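Local coordinates for Iron(III) ABC transporter, periplasmic iron-compound-binding protein (Vibrio cholerae, PDB 3TEF), which probably binds iron(III)-loaded catecholate siderophores in the periplasm and delivers them to an ABC transporter for iron import, at residues T117-Q120 with W121-G125; T270-M273 with V274-K278. All coordinates share one frame; numbering follows the deposited sequence.

Overall arrangement
Both contacts are i to i+4 pairings within single helices: contact 1 on helix 113-128 and, later in the chain, contact 2 on helix 267-279 near the C-terminus. Their centres lie about 19 Å apart, and the two helices touch where Thr270 meets Thr117 and Trp121; Trp121 CZ2 comes within 3.7 Å of Thr270 OG1. Each also packs on the long helix 131-154, which in this solute-binding family spans the two lobes. Contact 1 sits on the side of the lobe built on the parallel sheet with strand 22-25, whereas contact 2 lies nearer the junction with the lobe of the mixed sheet. Both helices thus lie against the long connecting helix.

Contact 1 of 2, residues T117-Q120 with W121-G125; sequences TQQQ and WRNLG
Gln118 and Arg122, one turn apart on helix 113-128, run alongside each other in the same direction, with the amide and guanidinium planes 63° apart. Gln118 is extended beyond CG and brings OE1 to Arg122 NH1 at 3.2 Å, NH1 sitting somewhat off the plane of the Gln118 carbonyl. Water 1 closes a small ring by donating to Gln118 OE1 and accepting from Arg122 NH2 at the guanidinium edge, while water 2 links Arg122 NH1 to Gln119 OE1. The Arg122 chain, straight from CG to NE, runs past the Gln118 carbonyl, and its NE forms a salt bridge with Glu135 of helix 131-154.

The Gln119 chain instead runs nearly perpendicular to that of Asn123. With CG anti to the backbone N (chi1 -169°), a bend at chi2 swings the Gln119 amide forward, toward the next turn, and NE2 donates to Asn123 OD1 at 3.0 Å. OD1 lies in the Gln119 amide plane, yet the donor stands 50° above the carbonyl plane of Asn123. The other end of that amide, Asn123 ND2, binds the Glu7 carbonyl.

On the buried side Thr117 CG2 rests over one face of the Trp121 indole, 3.4 Å from NE1 and offset toward the rim. NE1 hydrogen-bonds to the Ser265 carbonyl, and Thr117 OG1 to Tyr113 O and Ser265 OG. The chemistry is thus divided: on the partly exposed flank the Gln118 amide, two waters and the Glu135 salt bridge fix how the guanidinium is turned, while a methyl-indole contact with its polar atoms satisfied faces the interior.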
ATOM      1  N   THR A 117       1.180  -7.132   6.691  1.00 20.15           N
ATOM      2  CA  THR A 117       0.700  -7.552   5.379  1.00 21.75           C
ATOM      3  C   THR A 117       0.551  -9.081   5.295  1.00 22.56           C
ATOM      4  O   THR A 117      -0.429  -9.589   4.758  1.00 20.68           O
ATOM      5  CB  THR A 117       1.619  -7.009   4.269  1.00 21.33           C
ATOM      6  OG1 THR A 117       1.508  -5.580   4.223  1.00 20.32           O
ATOM      7  CG2 THR A 117       1.243  -7.603   2.899  1.00 19.74           C
ATOM      8  N   GLN A 118       1.515  -9.811   5.847  1.00 22.28           N
ATOM      9  CA  GLN A 118       1.393 -11.268   5.966  1.00 24.42           C
ATOM     10  C   GLN A 118       0.092 -11.695   6.610  1.00 22.14           C
ATOM     11  O   GLN A 118      -0.561 -12.634   6.152  1.00 23.54           O
ATOM     12  CB  GLN A 118       2.524 -11.833   6.823  1.00 23.72           C
ATOM     13  CG  GLN A 118       3.857 -11.847   6.135  1.00 26.18           C
ATOM     14  CD  GLN A 118       4.939 -12.326   7.085  1.00 30.49           C
ATOM     15  OE1 GLN A 118       4.851 -13.425   7.638  1.00 33.41           O
ATOM     16  NE2 GLN A 118       5.939 -11.485   7.314  1.00 30.10           N
ATOM     17  N   GLN A 119      -0.272 -11.033   7.708  1.00 19.64           N
ATOM     18  CA  GLN A 119      -1.523 -11.354   8.367  1.00 23.70           C
ATOM     19  C   GLN A 119      -2.717 -11.035   7.482  1.00 22.12           C
ATOM     20  O   GLN A 119      -3.706 -11.756   7.517  1.00 22.12           O
ATOM     21  CB  GLN A 119      -1.654 -10.645   9.722  1.00 24.86           C
ATOM     22  CG  GLN A 119      -2.819 -11.157  10.548  1.00 29.13           C
ATOM     23  CD  GLN A 119      -2.779 -12.666  10.723  1.00 31.60           C
ATOM     24  OE1 GLN A 119      -1.769 -13.222  11.162  1.00 36.88           O
ATOM     25  NE2 GLN A 119      -3.861 -13.340  10.354  1.00 25.29           N
ATOM     26  N   GLN A 120      -2.635  -9.962   6.686  1.00 21.95           N
ATOM     27  CA  GLN A 120      -3.757  -9.624   5.817  1.00 22.73           C
ATOM     28  C   GLN A 120      -3.944 -10.729   4.777  1.00 20.57           C
ATOM     29  O   GLN A 120      -5.084 -11.120   4.477  1.00 21.64           O
ATOM     30  CB  GLN A 120      -3.574  -8.267   5.101  1.00 18.85           C
ATOM     31  CG  GLN A 120      -3.202  -7.086   6.000  1.00 19.69           C
ATOM     32  CD  GLN A 120      -4.084  -6.984   7.247  1.00 22.38           C
ATOM     33  OE1 GLN A 120      -3.631  -7.237   8.368  1.00 26.53           O
ATOM     34  NE2 GLN A 120      -5.332  -6.605   7.056  1.00 16.57           N
ATOM     35  N   TRP A 121      -2.841 -11.217   4.206  1.00 18.28           N
ATOM     36  CA  TRP A 121      -2.959 -12.308   3.241  1.00 21.72           C
ATOM     37  C   TRP A 121      -3.445 -13.583   3.934  1.00 20.70           C
ATOM     38  O   TRP A 121      -4.285 -14.304   3.402  1.00 20.99           O
ATOM     39  CB  TRP A 121      -1.640 -12.568   2.498  1.00 21.89           C
ATOM     40  CG  TRP A 121      -1.084 -11.394   1.727  1.00 22.44           C
ATOM     41  CD1 TRP A 121      -1.660 -10.157   1.554  1.00 20.73           C
ATOM     42  CD2 TRP A 121       0.168 -11.356   1.038  1.00 23.03           C
ATOM     43  NE1 TRP A 121      -0.832  -9.359   0.795  1.00 19.88           N
ATOM     44  CE2 TRP A 121       0.303 -10.071   0.471  1.00 21.54           C
ATOM     45  CE3 TRP A 121       1.200 -12.289   0.850  1.00 21.30           C
ATOM     46  CZ2 TRP A 121       1.422  -9.694  -0.274  1.00 22.94           C
ATOM     47  CZ3 TRP A 121       2.318 -11.914   0.110  1.00 21.33           C
ATOM     48  CH2 TRP A 121       2.422 -10.631  -0.438  1.00 22.16           C
ATOM     49  N   ARG A 122      -2.936 -13.851   5.134  1.00 22.61           N
ATOM     50  CA  ARG A 122      -3.404 -15.015   5.883  1.00 25.55           C
ATOM     51  C   ARG A 122      -4.895 -14.924   6.188  1.00 24.87           C
ATOM     52  O   ARG A 122      -5.602 -15.933   6.147  1.00 23.06           O
ATOM     53  CB  ARG A 122      -2.570 -15.249   7.148  1.00 24.72           C
ATOM     54  CG  ARG A 122      -1.214 -15.895   6.834  1.00 24.20           C
ATOM     55  CD  ARG A 122      -0.358 -16.170   8.078  1.00 24.22           C
ATOM     56  NE  ARG A 122       0.871 -16.839   7.658  1.00 28.13           N
ATOM     57  CZ  ARG A 122       2.092 -16.330   7.780  1.00 29.90           C
ATOM     58  NH1 ARG A 122       2.266 -15.141   8.336  1.00 29.94           N
ATOM     59  NH2 ARG A 122       3.140 -17.018   7.343  1.00 29.19           N
ATOM     60  N   ASN A 123      -5.381 -13.713   6.456  1.00 21.87           N
ATOM     61  CA  ASN A 123      -6.814 -13.508   6.652  1.00 20.94           C
ATOM     62  C   ASN A 123      -7.626 -13.912   5.423  1.00 24.35           C
ATOM     63  O   ASN A 123      -8.647 -14.593   5.542  1.00 25.09           O
ATOM     64  CB  ASN A 123      -7.119 -12.054   7.029  1.00 22.24           C
ATOM     65  CG  ASN A 123      -6.781 -11.743   8.473  1.00 25.64           C
ATOM     66  OD1 ASN A 123      -6.520 -12.642   9.268  1.00 26.33           O
ATOM     67  ND2 ASN A 123      -6.790 -10.461   8.821  1.00 26.42           N
ATOM     68  N   LEU A 124      -7.181 -13.476   4.246  1.00 21.69           N
ATOM     69  CA  LEU A 124      -7.776 -13.927   2.994  1.00 21.09           C
ATOM     70  C   LEU A 124      -7.708 -15.453   2.861  1.00 22.70           C
ATOM     71  O   LEU A 124      -8.687 -16.096   2.476  1.00 23.18           O
ATOM     72  CB  LEU A 124      -7.089 -13.269   1.789  1.00 20.74           C
ATOM     73  CG  LEU A 124      -7.192 -11.749   1.707  1.00 24.55           C
ATOM     74  CD1 LEU A 124      -6.636 -11.283   0.356  1.00 25.62           C
ATOM     75  CD2 LEU A 124      -8.648 -11.340   1.849  1.00 24.11           C
ATOM     76  N   GLY A 125      -6.555 -16.033   3.175  1.00 23.45           N
ATOM     77  CA  GLY A 125      -6.413 -17.479   3.097  1.00 26.81           C
ATOM     78  C   GLY A 125      -7.467 -18.208   3.914  1.00 27.11           C
ATOM     79  O   GLY A 125      -8.035 -19.211   3.463  1.00 28.83           O
TER
HETATM   80  O   HOH W   1       5.942 -16.106   7.865  1.00 41.62           O
HETATM   81  O   HOH W   2       0.832 -13.474  10.176  1.00 31.47           O

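Contact 2 of 2, residues T270-M273 with V274-K278; sequences TEQM and VADMK
Gln272 reaches one turn along helix 267-279 to Asp276, the side-chain hydrogen bond of this contact. Its CG is anti to the backbone N (chi1 -175°) and the chain bends at chi2, which carries the amide along the helix surface so that NE2 donates to Asp276 OD1 at 3.0 Å. The carboxylate oxygen lies close to the amide plane of Gln272, but the N-H comes down on OD1 from one face of the carboxylate, well out of its plane, the two planes being 47° apart. Asp276 OD2 accepts from Trp260 NE1 and Asp256 N, so both carboxylate oxygens are held and the group's rotation is probably restricted.

The backbone bonds are regular alpha-helical ones, from Val274 N to Thr270 O at 3.0 Å through to Met277 N on Met273 O. The shortest, Asp276 N to Gln272 O at 2.8 Å, ties the same two residues that the side-chain bond joins.

The aliphatic carbons brush the backbone oxygens: Val274 CG2 lies 3.6 Å from Thr270 O, and Met277 CG 3.4 Å from Met273 O.

The buried faces turn to other elements. Thr270, Val274 and Met277 touch helix 131-154, to which Glu271 adds a salt bridge with Lys137. Met273 packs on Tyr113 of helix 113-128, and both methionines meet Trp260 of helix 257-262, while Gln272 also touches Asp256, just beyond strand 252-254.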
ATOM      1  N   THR A 270       3.174  -5.512  -3.373  1.00 19.51           N
ATOM      2  CA  THR A 270       4.291  -5.874  -2.519  1.00 20.67           C
ATOM      3  C   THR A 270       5.435  -6.410  -3.362  1.00 18.52           C
ATOM      4  O   THR A 270       6.592  -6.115  -3.099  1.00 22.17           O
ATOM      5  CB  THR A 270       3.871  -6.882  -1.441  1.00 20.31           C
ATOM      6  OG1 THR A 270       2.857  -6.289  -0.623  1.00 21.40           O
ATOM      7  CG2 THR A 270       5.067  -7.249  -0.578  1.00 23.26           C
ATOM      8  N   GLU A 271       5.102  -7.169  -4.396  1.00 22.44           N
ATOM      9  CA  GLU A 271       6.131  -7.623  -5.331  1.00 23.39           C
ATOM     10  C   GLU A 271       6.827  -6.468  -6.033  1.00 23.71           C
ATOM     11  O   GLU A 271       8.052  -6.494  -6.228  1.00 24.66           O
ATOM     12  CB  GLU A 271       5.544  -8.627  -6.312  1.00 25.43           C
ATOM     13  CG  GLU A 271       5.215  -9.916  -5.590  1.00 26.85           C
ATOM     14  CD  GLU A 271       4.495 -10.913  -6.451  1.00 35.65           C
ATOM     15  OE1 GLU A 271       3.839 -10.503  -7.432  1.00 35.54           O
ATOM     16  OE2 GLU A 271       4.586 -12.116  -6.143  1.00 39.56           O
ATOM     17  N   GLN A 272       6.061  -5.433  -6.370  1.00 21.08           N
ATOM     18  CA  GLN A 272       6.637  -4.221  -6.939  1.00 22.16           C
ATOM     19  C   GLN A 272       7.508  -3.445  -5.948  1.00 23.40           C
ATOM     20  O   GLN A 272       8.547  -2.903  -6.328  1.00 24.10           O
ATOM     21  CB  GLN A 272       5.548  -3.312  -7.519  1.00 25.06           C
ATOM     22  CG  GLN A 272       6.083  -2.087  -8.246  1.00 23.46           C
ATOM     23  CD  GLN A 272       6.821  -2.447  -9.520  1.00 29.56           C
ATOM     24  OE1 GLN A 272       6.272  -3.122 -10.388  1.00 31.29           O
ATOM     25  NE2 GLN A 272       8.079  -2.023  -9.623  1.00 27.06           N
ATOM     26  N   MET A 273       7.074  -3.362  -4.686  1.00 20.90           N
ATOM     27  CA  MET A 273       7.906  -2.729  -3.665  1.00 18.24           C
ATOM     28  C   MET A 273       9.266  -3.412  -3.598  1.00 24.06           C
ATOM     29  O   MET A 273      10.296  -2.750  -3.519  1.00 24.74           O
ATOM     30  CB  MET A 273       7.230  -2.791  -2.292  1.00 20.52           C
ATOM     31  CG  MET A 273       5.919  -1.995  -2.221  1.00 20.32           C
ATOM     32  SD  MET A 273       4.975  -2.365  -0.739  1.00 21.93           S
ATOM     33  CE  MET A 273       6.136  -1.826   0.524  1.00 23.35           C
ATOM     34  N   VAL A 274       9.252  -4.740  -3.581  1.00 21.34           N
ATOM     35  CA  VAL A 274      10.495  -5.513  -3.582  1.00 27.68           C
ATOM     36  C   VAL A 274      11.358  -5.177  -4.807  1.00 27.93           C
ATOM     37  O   VAL A 274      12.561  -4.903  -4.686  1.00 27.48           O
ATOM     38  CB  VAL A 274      10.214  -7.024  -3.535  1.00 26.63           C
ATOM     39  CG1 VAL A 274      11.457  -7.814  -3.945  1.00 29.00           C
ATOM     40  CG2 VAL A 274       9.754  -7.432  -2.146  1.00 24.01           C
ATOM     41  N   ALA A 275      10.740  -5.176  -5.980  1.00 24.49           N
ATOM     42  CA  ALA A 275      11.459  -4.834  -7.208  1.00 28.90           C
ATOM     43  C   ALA A 275      12.067  -3.438  -7.117  1.00 31.33           C
ATOM     44  O   ALA A 275      13.206  -3.226  -7.536  1.00 32.87           O
ATOM     45  CB  ALA A 275      10.555  -4.943  -8.424  1.00 28.76           C
ATOM     46  N   ASP A 276      11.312  -2.482  -6.580  1.00 26.51           N
ATOM     47  CA  ASP A 276      11.812  -1.115  -6.459  1.00 27.50           C
ATOM     48  C   ASP A 276      13.031  -1.055  -5.545  1.00 33.41           C
ATOM     49  O   ASP A 276      14.003  -0.359  -5.846  1.00 34.32           O
ATOM     50  CB  ASP A 276      10.739  -0.147  -5.936  1.00 25.81           C
ATOM     51  CG  ASP A 276       9.666   0.174  -6.961  1.00 26.97           C
ATOM     52  OD1 ASP A 276       9.868  -0.079  -8.174  1.00 28.10           O
ATOM     53  OD2 ASP A 276       8.610   0.711  -6.546  1.00 24.89           O
ATOM     54  N   MET A 277      12.972  -1.773  -4.426  1.00 30.93           N
ATOM     55  CA  MET A 277      14.070  -1.774  -3.462  1.00 29.00           C
ATOM     56  C   MET A 277      15.313  -2.449  -4.055  1.00 35.22           C
ATOM     57  O   MET A 277      16.431  -1.967  -3.885  1.00 38.55           O
ATOM     58  CB  MET A 277      13.654  -2.446  -2.151  1.00 31.85           C
ATOM     59  CG  MET A 277      12.604  -1.685  -1.323  1.00 30.98           C
ATOM     60  SD  MET A 277      13.172  -0.202  -0.429  1.00 35.38           S
ATOM     61  CE  MET A 277      13.057   1.039  -1.709  1.00 33.10           C
ATOM     62  N   LYS A 278      15.111  -3.555  -4.762  1.00 33.85           N
ATOM     63  CA  LYS A 278      16.221  -4.212  -5.459  1.00 39.75           C
ATOM     64  C   LYS A 278      16.938  -3.234  -6.387  1.00 40.77           C
ATOM     65  O   LYS A 278      18.171  -3.130  -6.374  1.00 43.66           O
ATOM     66  CB  LYS A 278      15.725  -5.426  -6.245  1.00 35.73           C
ATOM     67  CG  LYS A 278      15.450  -6.645  -5.374  1.00 39.61           C
ATOM     68  CD  LYS A 278      14.986  -7.833  -6.210  1.00 43.45           C
ATOM     69  CE  LYS A 278      14.878  -9.100  -5.371  1.00 49.63           C
ATOM     70  NZ  LYS A 278      16.210  -9.579  -4.908  1.00 54.32           N
TER